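Local coordinates for protein C2 toxin component I (Clostridium botulinum, PDB 2J3X) that transfers ADP-ribose from NAD to actin as the enzymatic component of the binary C2 toxin, at residues D59-A67 and L351-S359; I291-D302 and R361-G372. The protein carries 2 engineered substitutions. All coordinates share one frame; numbering follows the deposited sequence.

Interaction 1 (D59-A67 and L351-S359). With GOL (glycerol), chain I; SO4 (sulfate ion), chain U.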
loop_
_atom_site.group_PDB
_atom_site.type_symbol
_atom_site.label_atom_id
_atom_site.label_comp_id
_atom_site.label_asym_id
_atom_site.label_seq_id
_atom_site.Cartn_x
_atom_site.Cartn_y
_atom_site.Cartn_z
ATOM N N ASP A 59 -9.026 0.561 5.298
ATOM C CA ASP A 59 -9.963 -0.547 5.053
ATOM C C ASP A 59 -10.746 -0.420 3.742
ATOM O O ASP A 59 -10.879 -1.393 2.982
ATOM C CB ASP A 59 -11.009 -0.612 6.188
ATOM C CG ASP A 59 -10.396 -0.903 7.539
ATOM O OD1 ASP A 59 -9.251 -1.368 7.631
ATOM O OD2 ASP A 59 -11.096 -0.586 8.530
ATOM N N ILE A 60 -11.265 0.778 3.484
ATOM C CA ILE A 60 -12.077 1.002 2.275
ATOM C C ILE A 60 -11.356 0.900 0.962
ATOM O O ILE A 60 -12.005 0.605 -0.042
ATOM C CB ILE A 60 -12.901 2.305 2.364
ATOM C CG1 ILE A 60 -11.937 3.507 2.426
ATOM C CG2 ILE A 60 -13.837 2.257 3.647
ATOM C CD1 ILE A 60 -12.621 4.835 2.724
ATOM N N LEU A 61 -10.008 1.079 0.952
ATOM C CA LEU A 61 -9.241 0.893 -0.303
ATOM C C LEU A 61 -9.244 -0.597 -0.721
ATOM O O LEU A 61 -8.934 -0.954 -1.866
ATOM C CB LEU A 61 -7.778 1.322 -0.086
ATOM C CG LEU A 61 -7.584 2.751 0.458
ATOM C CD1 LEU A 61 -5.999 2.912 0.611
ATOM C CD2 LEU A 61 -8.122 3.710 -0.531
ATOM N N PHE A 62 -9.512 -1.480 0.275
ATOM C CA PHE A 62 -9.416 -2.946 0.114
ATOM C C PHE A 62 -10.764 -3.608 0.446
ATOM O O PHE A 62 -10.812 -4.696 1.020
ATOM C CB PHE A 62 -8.281 -3.508 0.993
ATOM C CG PHE A 62 -6.939 -2.866 0.667
ATOM C CD1 PHE A 62 -6.299 -3.105 -0.569
ATOM C CD2 PHE A 62 -6.417 -1.894 1.548
ATOM C CE1 PHE A 62 -5.044 -2.401 -0.871
ATOM C CE2 PHE A 62 -5.225 -1.200 1.227
ATOM C CZ PHE A 62 -4.563 -1.471 0.048
ATOM N N SER A 63 -11.843 -2.882 0.113
ATOM C CA SER A 63 -13.199 -3.395 0.180
ATOM C C SER A 63 -13.820 -3.225 -1.197
ATOM O O SER A 63 -13.443 -2.310 -1.967
ATOM C CB SER A 63 -13.995 -2.611 1.216
ATOM O OG SER A 63 -13.382 -2.697 2.511
ATOM N N SER A 64 -14.755 -4.111 -1.558
ATOM C CA SER A 64 -15.345 -4.060 -2.911
ATOM C C SER A 64 -16.160 -2.750 -3.152
ATOM O O SER A 64 -16.738 -2.186 -2.209
ATOM C CB SER A 64 -16.286 -5.248 -3.187
ATOM O OG SER A 64 -17.489 -5.079 -2.447
ATOM N N LEU A 65 -16.280 -2.343 -4.424
ATOM C CA LEU A 65 -17.128 -1.181 -4.784
ATOM C C LEU A 65 -18.590 -1.456 -4.361
ATOM O O LEU A 65 -19.285 -0.539 -3.915
ATOM C CB LEU A 65 -16.985 -0.812 -6.294
ATOM C CG LEU A 65 -15.471 -0.613 -6.628
ATOM C CD1 LEU A 65 -15.195 -0.508 -8.147
ATOM C CD2 LEU A 65 -14.903 0.584 -5.955
ATOM N N THR A 66 -19.037 -2.709 -4.454
ATOM C CA THR A 66 -20.353 -3.093 -3.896
ATOM C C THR A 66 -20.496 -2.751 -2.417
ATOM O O THR A 66 -21.497 -2.156 -1.999
ATOM C CB THR A 66 -20.601 -4.594 -4.107
ATOM O OG1 THR A 66 -20.621 -4.844 -5.503
ATOM C CG2 THR A 66 -21.974 -4.994 -3.546
ATOM N N ALA A 67 -19.466 -3.078 -1.637
ATOM C CA ALA A 67 -19.501 -2.844 -0.206
ATOM C C ALA A 67 -19.474 -1.329 0.048
ATOM O O ALA A 67 -20.159 -0.831 0.947
ATOM C CB ALA A 67 -18.297 -3.518 0.458
ATOM N N LEU A 351 -6.041 -4.664 -11.867
ATOM C CA LEU A 351 -5.858 -3.354 -11.250
ATOM C C LEU A 351 -6.836 -3.020 -10.131
ATOM O O LEU A 351 -6.634 -2.048 -9.373
ATOM C CB LEU A 351 -5.874 -2.229 -12.363
ATOM C CG LEU A 351 -4.725 -2.238 -13.372
ATOM C CD1 LEU A 351 -4.807 -0.922 -14.185
ATOM C CD2 LEU A 351 -3.325 -2.285 -12.682
ATOM N N LYS A 352 -7.930 -3.798 -10.020
ATOM C CA LYS A 352 -8.857 -3.632 -8.932
ATOM C C LYS A 352 -8.436 -4.450 -7.713
ATOM O O LYS A 352 -8.221 -5.672 -7.860
ATOM C CB LYS A 352 -10.278 -4.049 -9.357
ATOM C CG LYS A 352 -10.903 -3.119 -10.371
ATOM C CD LYS A 352 -12.398 -3.417 -10.508
ATOM C CE LYS A 352 -12.586 -4.572 -11.383
ATOM N NZ LYS A 352 -14.007 -4.641 -11.958
ATOM N N SER A 353 -8.306 -3.813 -6.546
ATOM C CA SER A 353 -7.873 -4.565 -5.357
ATOM C C SER A 353 -8.897 -5.596 -4.902
ATOM O O SER A 353 -8.501 -6.599 -4.273
ATOM C CB SER A 353 -7.551 -3.689 -4.144
ATOM O OG SER A 353 -8.734 -3.124 -3.603
ATOM N N THR A 354 -10.192 -5.345 -5.140
ATOM C CA THR A 354 -11.213 -6.153 -4.449
ATOM C C THR A 354 -12.424 -6.458 -5.337
ATOM O O THR A 354 -13.541 -6.033 -5.052
ATOM C CB THR A 354 -11.667 -5.452 -3.162
ATOM O OG1 THR A 354 -10.493 -5.047 -2.427
ATOM C CG2 THR A 354 -12.481 -6.485 -2.253
ATOM N N PRO A 355 -12.218 -7.237 -6.398
ATOM C CA PRO A 355 -13.390 -7.636 -7.171
ATOM C C PRO A 355 -14.306 -8.447 -6.225
ATOM O O PRO A 355 -13.798 -9.217 -5.420
ATOM C CB PRO A 355 -12.796 -8.548 -8.240
ATOM C CG PRO A 355 -11.361 -8.232 -8.298
ATOM C CD PRO A 355 -10.965 -7.833 -6.899
ATOM N N SER A 356 -15.639 -8.248 -6.292
ATOM C CA SER A 356 -16.554 -8.893 -5.357
ATOM C C SER A 356 -16.338 -10.377 -5.191
ATOM O O SER A 356 -16.427 -10.945 -4.063
ATOM C CB SER A 356 -18.007 -8.664 -5.854
ATOM O OG SER A 356 -18.417 -7.452 -5.290
ATOM N N SER A 357 -16.081 -11.046 -6.299
ATOM C CA SER A 357 -15.980 -12.503 -6.225
ATOM C C SER A 357 -14.729 -12.964 -5.445
ATOM O O SER A 357 -14.660 -14.096 -4.959
ATOM C CB SER A 357 -16.068 -13.098 -7.606
ATOM O OG SER A 357 -14.827 -12.958 -8.188
ATOM N N PHE A 358 -13.779 -12.055 -5.228
ATOM C CA PHE A 358 -12.609 -12.398 -4.403
ATOM C C PHE A 358 -12.572 -11.748 -3.033
ATOM O O PHE A 358 -11.599 -11.853 -2.323
ATOM C CB PHE A 358 -11.332 -12.108 -5.173
ATOM C CG PHE A 358 -11.292 -12.788 -6.501
ATOM C CD1 PHE A 358 -11.260 -14.168 -6.574
ATOM C CD2 PHE A 358 -11.299 -12.042 -7.663
ATOM C CE1 PHE A 358 -11.230 -14.792 -7.823
ATOM C CE2 PHE A 358 -11.274 -12.649 -8.900
ATOM C CZ PHE A 358 -11.234 -14.004 -8.988
ATOM N N SER A 359 -13.667 -11.147 -2.626
ATOM C CA SER A 359 -13.673 -10.271 -1.467
ATOM C C SER A 359 -13.469 -10.976 -0.132
ATOM O O SER A 359 -12.993 -10.365 0.843
ATOM C CB SER A 359 -14.958 -9.448 -1.477
ATOM O OG SER A 359 -16.103 -10.266 -1.233
HETATM C C1 GOL I . -16.995 -5.737 -7.657
HETATM O O1 GOL I . -17.931 -4.784 -7.084
HETATM C C2 GOL I . -17.036 -5.937 -9.155
HETATM O O2 GOL I . -15.885 -5.469 -9.702
HETATM C C3 GOL I . -16.784 -7.352 -9.442
HETATM O O3 GOL I . -15.454 -7.350 -9.857
HETATM S S SO4 U . -23.197 -3.317 -7.366
HETATM O O1 SO4 U . -23.888 -2.987 -6.117
HETATM O O2 SO4 U . -22.314 -2.246 -7.885
HETATM O O3 SO4 U . -22.384 -4.520 -7.125
HETATM O O4 SO4 U . -24.185 -3.627 -8.408
HETATM O O HOH W 1 -14.825 -4.009 -6.448
#
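The ring of Phe-62 has CB of Leu-61 over one face, offset toward the rim, while Ser-353 comes from the other segment on an oblique path, its CB 3.8 Å from Phe-62 CD1. Phe-144 meets the same ring edge-to-face. Next to this ring, Ser-353 OG donates to Leu-61 O at 2.8 Å; the hydroxyl lies in the carbonyl plane, on a lone pair, at a C=O...O angle of 145°. A chi1 of 70° sets that OG between the backbone N and the carbonyl carbon of Ser-353, where it can also accept from Thr-354 OG1 at 2.9 Å. As Thr-354 OG1 itself accepts from Arg-300, the donors run in one direction, from a guanidinium through two hydroxyls to a carbonyl. The other branch of Thr-354 packs on the backbone, CG2 lying 3.4 Å from Ser-64 N. Ser-64 is the N-cap of helix 65-73: its OG accepts from Ala-67 N at 2.9 Å with an N-H...O angle of 152°. The loop after strand 347-350 therefore closes on a helix start, and the contact ties together the two regions of the chain that each belong to the ADP-ribosyltransferase exoenzyme family. Ser-64 CA adds a C-H...O contact to Thr-354 O at 3.4 Å. That same carbonyl receives a water, 2.8 Å from Thr-354 O, which takes a hydrogen from Leu-65 N at 3.0 Å, so the first turn of the helix is linked to the loop through solvent. Near the exposed Thr-66 and Ser-356 a glycerol, probably from the crystallisation liquor, donates from O1 to Thr-66 OG1 and accepts at O2 from Lys-352 NZ, which also bonds to Asp-386 O.

Interaction 2 (I291-D302 and R361-G372); sequences IPQTLIAYRRVD and RRFIFRLRLSEG. Engineered in segment 361-372: Arg-361 (natural residue Ser).
Leu-369 N donates to Leu-295 O at 2.8 Å, among the shortest bonds of an antiparallel strand pair whose axes run at 159°. Strand 363-369 lies between strands 295-301 and 414-426 in the C-terminal ADP-ribosyltransferase region. Hydrogen-bonded pairs Leu-295/Leu-369, Ala-297/Leu-367, Arg-299/Phe-365 and Val-301/Phe-363 alternate with non-hydrogen-bonded ones, which fixes the register. The first set puts its side chains on one face: Ala-297 CB touches Leu-369 CD1 at 3.5 Å, and Val-301 CG2 lies at the edge of the Phe-365 ring, 3.7 Å from CE2. Arg-299, which also starts on this face, is consistent with the arginine of the R-STS-ExE signature of such enzymes; its NH1 bonds to Ser-348 O, in the strand with the Ser-Thr-Ser sequence.

The opposite face is rich in arginine. Arg-366 runs extended alongside Tyr-298, CG 3.6 Å from Tyr-298 CE1, ring and guanidinium planes 37° apart. The bond from Arg-366 NE to Tyr-298 OH is weak at 3.5 Å; Asp-220 forms a salt bridge with Arg-366 NE and a hydrogen bond with Tyr-298 OH, and Asp-422 a salt bridge with Arg-366 NH1.

In the loop just before strand 363-369, the engineered Arg-361 donates from NH1 to Arg-300 O at 3.0 Å, with that oxygen in its guanidinium plane. The return bond, Arg-300 NH1 to Arg-361 O at 2.8 Å, is weak because its N-H...O angle is 123°; Gln-418 also takes NH1, and NE bonds to Ser-353 O. Extended beside Ile-364, Arg-300 has one guanidinium face closed by Ile-364 CG1, which sits 3.5 Å from NH1 and over the centre of the plane.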
loop_
_atom_site.group_PDB
_atom_site.type_symbol
_atom_site.label_atom_id
_atom_site.label_comp_id
_atom_site.label_asym_id
_atom_site.label_seq_id
_atom_site.Cartn_x
_atom_site.Cartn_y
_atom_site.Cartn_z
ATOM N N ILE A 291 5.240 -4.412 -19.311
ATOM C CA ILE A 291 4.649 -3.356 -18.500
ATOM C C ILE A 291 5.423 -2.031 -18.681
ATOM O O ILE A 291 6.620 -1.991 -18.501
ATOM C CB ILE A 291 4.704 -3.795 -17.035
ATOM C CG1 ILE A 291 3.894 -5.108 -16.828
ATOM C CG2 ILE A 291 4.196 -2.693 -16.093
ATOM C CD1 ILE A 291 2.398 -5.003 -17.334
ATOM N N PRO A 292 4.742 -0.971 -19.119
ATOM C CA PRO A 292 5.479 0.227 -19.588
ATOM C C PRO A 292 5.992 1.141 -18.479
ATOM O O PRO A 292 6.826 2.005 -18.735
ATOM C CB PRO A 292 4.438 0.935 -20.454
ATOM C CG PRO A 292 3.144 0.560 -19.831
ATOM C CD PRO A 292 3.304 -0.879 -19.393
ATOM N N GLN A 293 5.383 1.060 -17.290
ATOM C CA GLN A 293 5.807 1.920 -16.159
ATOM C C GLN A 293 5.494 1.153 -14.903
ATOM O O GLN A 293 4.667 0.246 -14.944
ATOM C CB GLN A 293 5.067 3.266 -16.172
ATOM C CG GLN A 293 3.524 3.120 -15.888
ATOM C CD GLN A 293 2.710 4.406 -15.975
ATOM O OE1 GLN A 293 1.633 4.408 -16.494
ATOM N NE2 GLN A 293 3.260 5.524 -15.459
ATOM N N THR A 294 6.092 1.531 -13.793
ATOM C CA THR A 294 5.816 0.813 -12.536
ATOM C C THR A 294 4.401 1.126 -12.050
ATOM O O THR A 294 4.006 2.280 -11.987
ATOM C CB THR A 294 6.855 1.200 -11.505
ATOM O OG1 THR A 294 8.135 0.802 -12.014
ATOM C CG2 THR A 294 6.626 0.429 -10.156
ATOM N N LEU A 295 3.686 0.087 -11.666
ATOM C CA LEU A 295 2.433 0.288 -11.003
ATOM C C LEU A 295 2.041 -0.923 -10.191
ATOM O O LEU A 295 2.631 -1.966 -10.316
ATOM C CB LEU A 295 1.356 0.595 -12.011
ATOM C CG LEU A 295 0.752 -0.541 -12.795
ATOM C CD1 LEU A 295 -0.537 -0.088 -13.429
ATOM C CD2 LEU A 295 1.698 -1.182 -13.762
ATOM N N ILE A 296 1.014 -0.739 -9.382
ATOM C CA ILE A 296 0.529 -1.772 -8.467
ATOM C C ILE A 296 -0.630 -2.555 -9.128
ATOM O O ILE A 296 -1.602 -1.969 -9.594
ATOM C CB ILE A 296 0.065 -1.123 -7.142
ATOM C CG1 ILE A 296 1.292 -0.485 -6.406
ATOM C CG2 ILE A 296 -0.726 -2.128 -6.266
ATOM C CD1 ILE A 296 2.322 -1.572 -5.879
ATOM N N ALA A 297 -0.535 -3.891 -9.103
ATOM C CA ALA A 297 -1.687 -4.704 -9.403
ATOM C C ALA A 297 -1.927 -5.685 -8.212
ATOM O O ALA A 297 -1.079 -5.834 -7.341
ATOM C CB ALA A 297 -1.447 -5.492 -10.654
ATOM N N TYR A 298 -3.098 -6.305 -8.183
ATOM C CA TYR A 298 -3.526 -7.062 -6.979
ATOM C C TYR A 298 -3.843 -8.500 -7.315
ATOM O O TYR A 298 -4.353 -8.812 -8.400
ATOM C CB TYR A 298 -4.801 -6.406 -6.416
ATOM C CG TYR A 298 -4.485 -5.098 -5.768
ATOM C CD1 TYR A 298 -3.965 -5.058 -4.464
ATOM C CD2 TYR A 298 -4.648 -3.878 -6.507
ATOM C CE1 TYR A 298 -3.641 -3.829 -3.837
ATOM C CE2 TYR A 298 -4.328 -2.623 -5.919
ATOM C CZ TYR A 298 -3.811 -2.622 -4.585
ATOM O OH TYR A 298 -3.480 -1.457 -3.946
ATOM N N ARG A 299 -3.576 -9.391 -6.363
ATOM C CA ARG A 299 -4.000 -10.783 -6.518
ATOM C C ARG A 299 -4.348 -11.313 -5.118
ATOM O O ARG A 299 -3.466 -11.391 -4.253
ATOM C CB ARG A 299 -2.860 -11.573 -7.068
ATOM C CG ARG A 299 -3.213 -13.070 -7.367
ATOM C CD ARG A 299 -2.019 -13.720 -8.044
ATOM N NE ARG A 299 -2.147 -15.196 -7.999
ATOM C CZ ARG A 299 -2.984 -15.908 -8.738
ATOM N NH1 ARG A 299 -3.786 -15.314 -9.623
ATOM N NH2 ARG A 299 -3.025 -17.238 -8.589
ATOM N N ARG A 300 -5.633 -11.635 -4.931
ATOM C CA ARG A 300 -6.117 -12.105 -3.636
ATOM C C ARG A 300 -6.129 -13.636 -3.660
ATOM O O ARG A 300 -6.585 -14.221 -4.651
ATOM C CB ARG A 300 -7.535 -11.610 -3.408
ATOM C CG ARG A 300 -7.605 -10.114 -2.937
ATOM C CD ARG A 300 -9.072 -9.647 -2.930
ATOM N NE ARG A 300 -9.236 -8.356 -2.259
ATOM C CZ ARG A 300 -9.504 -8.213 -0.962
ATOM N NH1 ARG A 300 -9.592 -9.280 -0.109
ATOM N NH2 ARG A 300 -9.594 -7.010 -0.481
ATOM N N VAL A 301 -5.635 -14.247 -2.579
ATOM C CA VAL A 301 -5.524 -15.712 -2.470
ATOM C C VAL A 301 -5.987 -16.134 -1.100
ATOM O O VAL A 301 -6.114 -15.299 -0.183
ATOM C CB VAL A 301 -4.124 -16.238 -2.728
ATOM C CG1 VAL A 301 -3.646 -15.861 -4.149
ATOM C CG2 VAL A 301 -3.154 -15.669 -1.668
ATOM N N ASP A 302 -6.239 -17.435 -0.939
ATOM C CA ASP A 302 -6.610 -17.911 0.384
ATOM C C ASP A 302 -5.322 -18.472 1.062
ATOM O O ASP A 302 -4.209 -18.084 0.700
ATOM C CB ASP A 302 -7.740 -18.947 0.257
ATOM C CG ASP A 302 -7.303 -20.203 -0.506
ATOM O OD1 ASP A 302 -6.093 -20.437 -0.758
ATOM O OD2 ASP A 302 -8.188 -21.015 -0.873
ATOM N N ARG A 361 -11.320 -13.500 0.247
ATOM C CA ARG A 361 -9.965 -14.057 0.333
ATOM C C ARG A 361 -9.109 -13.083 1.142
ATOM O O ARG A 361 -9.059 -11.887 0.807
ATOM C CB ARG A 361 -9.392 -14.225 -1.063
ATOM C CG ARG A 361 -10.217 -15.256 -1.883
ATOM C CD ARG A 361 -9.454 -15.518 -3.120
ATOM N NE ARG A 361 -10.127 -16.455 -4.012
ATOM C CZ ARG A 361 -9.628 -16.811 -5.193
ATOM N NH1 ARG A 361 -8.468 -16.304 -5.592
ATOM N NH2 ARG A 361 -10.300 -17.657 -5.974
ATOM N N ARG A 362 -8.458 -13.587 2.197
ATOM C CA ARG A 362 -7.807 -12.717 3.228
ATOM C C ARG A 362 -6.402 -12.254 2.843
ATOM O O ARG A 362 -5.841 -11.358 3.499
ATOM C CB ARG A 362 -7.721 -13.527 4.555
ATOM C CG ARG A 362 -9.102 -13.855 5.117
ATOM C CD ARG A 362 -8.946 -14.882 6.244
ATOM N NE ARG A 362 -10.247 -15.135 6.898
ATOM C CZ ARG A 362 -11.177 -15.972 6.446
ATOM N NH1 ARG A 362 -11.016 -16.658 5.333
ATOM N NH2 ARG A 362 -12.277 -16.127 7.142
ATOM N N PHE A 363 -5.798 -12.891 1.842
ATOM C CA PHE A 363 -4.365 -12.623 1.583
ATOM C C PHE A 363 -4.262 -11.796 0.291
ATOM O O PHE A 363 -4.408 -12.318 -0.808
ATOM C CB PHE A 363 -3.553 -13.932 1.530
ATOM C CG PHE A 363 -3.660 -14.734 2.818
ATOM C CD1 PHE A 363 -4.716 -15.654 3.001
ATOM C CD2 PHE A 363 -2.750 -14.544 3.840
ATOM C CE1 PHE A 363 -4.855 -16.391 4.191
ATOM C CE2 PHE A 363 -2.857 -15.285 5.075
ATOM C CZ PHE A 363 -3.935 -16.236 5.244
ATOM N N ILE A 364 -4.049 -10.487 0.458
ATOM C CA ILE A 364 -4.150 -9.574 -0.682
ATOM C C ILE A 364 -2.732 -9.246 -1.136
ATOM O O ILE A 364 -2.072 -8.469 -0.492
ATOM C CB ILE A 364 -4.831 -8.269 -0.258
ATOM C CG1 ILE A 364 -6.198 -8.497 0.424
ATOM C CG2 ILE A 364 -4.900 -7.284 -1.472
ATOM C CD1 ILE A 364 -6.591 -7.358 1.434
ATOM N N PHE A 365 -2.284 -9.820 -2.246
ATOM C CA PHE A 365 -0.974 -9.465 -2.786
ATOM C C PHE A 365 -1.086 -8.136 -3.486
ATOM O O PHE A 365 -1.915 -7.982 -4.386
ATOM C CB PHE A 365 -0.407 -10.473 -3.738
ATOM C CG PHE A 365 0.223 -11.650 -3.026
ATOM C CD1 PHE A 365 1.525 -11.584 -2.566
ATOM C CD2 PHE A 365 -0.533 -12.787 -2.780
ATOM C CE1 PHE A 365 2.123 -12.695 -1.908
ATOM C CE2 PHE A 365 0.062 -13.897 -2.113
ATOM C CZ PHE A 365 1.389 -13.821 -1.678
ATOM N N ARG A 366 -0.294 -7.181 -2.987
ATOM C CA ARG A 366 -0.223 -5.826 -3.574
ATOM C C ARG A 366 1.128 -5.859 -4.314
ATOM O O ARG A 366 2.187 -5.619 -3.744
ATOM C CB ARG A 366 -0.328 -4.787 -2.420
ATOM C CG ARG A 366 -0.186 -3.315 -2.982
ATOM C CD ARG A 366 -0.579 -2.306 -1.946
ATOM N NE ARG A 366 -0.372 -0.952 -2.486
ATOM C CZ ARG A 366 0.657 -0.152 -2.166
ATOM N NH1 ARG A 366 1.563 -0.550 -1.265
ATOM N NH2 ARG A 366 0.743 1.085 -2.746
ATOM N N LEU A 367 1.087 -6.212 -5.600
ATOM C CA LEU A 367 2.293 -6.571 -6.349
ATOM C C LEU A 367 2.803 -5.334 -7.068
ATOM O O LEU A 367 2.058 -4.731 -7.822
ATOM C CB LEU A 367 1.970 -7.625 -7.451
ATOM C CG LEU A 367 1.413 -8.910 -6.815
ATOM C CD1 LEU A 367 0.943 -9.859 -7.903
ATOM C CD2 LEU A 367 2.502 -9.551 -5.932
ATOM N N ARG A 368 4.062 -4.978 -6.863
ATOM C CA ARG A 368 4.655 -3.936 -7.695
ATOM C C ARG A 368 5.084 -4.527 -9.027
ATOM O O ARG A 368 5.974 -5.384 -9.080
ATOM C CB ARG A 368 5.838 -3.270 -6.944
ATOM C CG ARG A 368 6.576 -2.185 -7.852
ATOM C CD ARG A 368 7.845 -1.685 -7.098
ATOM N NE ARG A 368 7.427 -1.192 -5.772
ATOM C CZ ARG A 368 8.127 -1.289 -4.625
ATOM N NH1 ARG A 368 9.304 -1.868 -4.599
ATOM N NH2 ARG A 368 7.597 -0.836 -3.465
ATOM N N LEU A 369 4.461 -4.061 -10.108
ATOM C CA LEU A 369 4.849 -4.509 -11.441
ATOM C C LEU A 369 5.805 -3.487 -11.974
ATOM O O LEU A 369 5.388 -2.397 -12.277
ATOM C CB LEU A 369 3.607 -4.605 -12.362
ATOM C CG LEU A 369 2.494 -5.536 -11.786
ATOM C CD1 LEU A 369 1.319 -5.701 -12.828
ATOM C CD2 LEU A 369 3.043 -6.913 -11.316
ATOM N N SER A 370 7.087 -3.830 -12.079
ATOM C CA SER A 370 8.078 -2.827 -12.438
ATOM C C SER A 370 8.136 -2.645 -13.958
ATOM O O SER A 370 7.861 -3.570 -14.718
ATOM C CB SER A 370 9.468 -3.281 -11.921
ATOM O OG SER A 370 9.498 -3.317 -10.484
ATOM N N GLU A 371 8.580 -1.464 -14.411
ATOM C CA GLU A 371 8.749 -1.264 -15.834
ATOM C C GLU A 371 9.542 -2.403 -16.510
ATOM O O GLU A 371 10.680 -2.685 -16.091
ATOM C CB GLU A 371 9.458 0.089 -16.129
ATOM C CG GLU A 371 9.680 0.277 -17.622
ATOM C CD GLU A 371 10.448 1.540 -18.037
ATOM O OE1 GLU A 371 10.299 2.534 -17.340
ATOM O OE2 GLU A 371 11.206 1.457 -19.062
ATOM N N GLY A 372 9.007 -3.010 -17.570
ATOM C CA GLY A 372 9.767 -3.984 -18.317
ATOM C C GLY A 372 9.324 -5.385 -17.892
ATOM O O GLY A 372 9.734 -6.360 -18.522
#

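Interactions 1 and 2 meet at Arg-300, with their centres about 14 Å apart. The guanidinium that Ile-364 packs against in interaction 2 reaches into interaction 1, where Arg-300 NE lies 2.8 Å from Ser-353 O, a probable hydrogen bond. The 59-67/351-359 contact is small and mostly buried, joins loops from distant parts of the chain, and is bridged by one hydroxyl-carbonyl bond, a water and side-chain packing, beside a capped helix start. The 291-302/361-372 contact buries about four times as much surface, is only partly buried, and repeats a backbone ladder within one sheet. Residues 351-359 lead into strand 363-369, so the same chain passage serves both contacts.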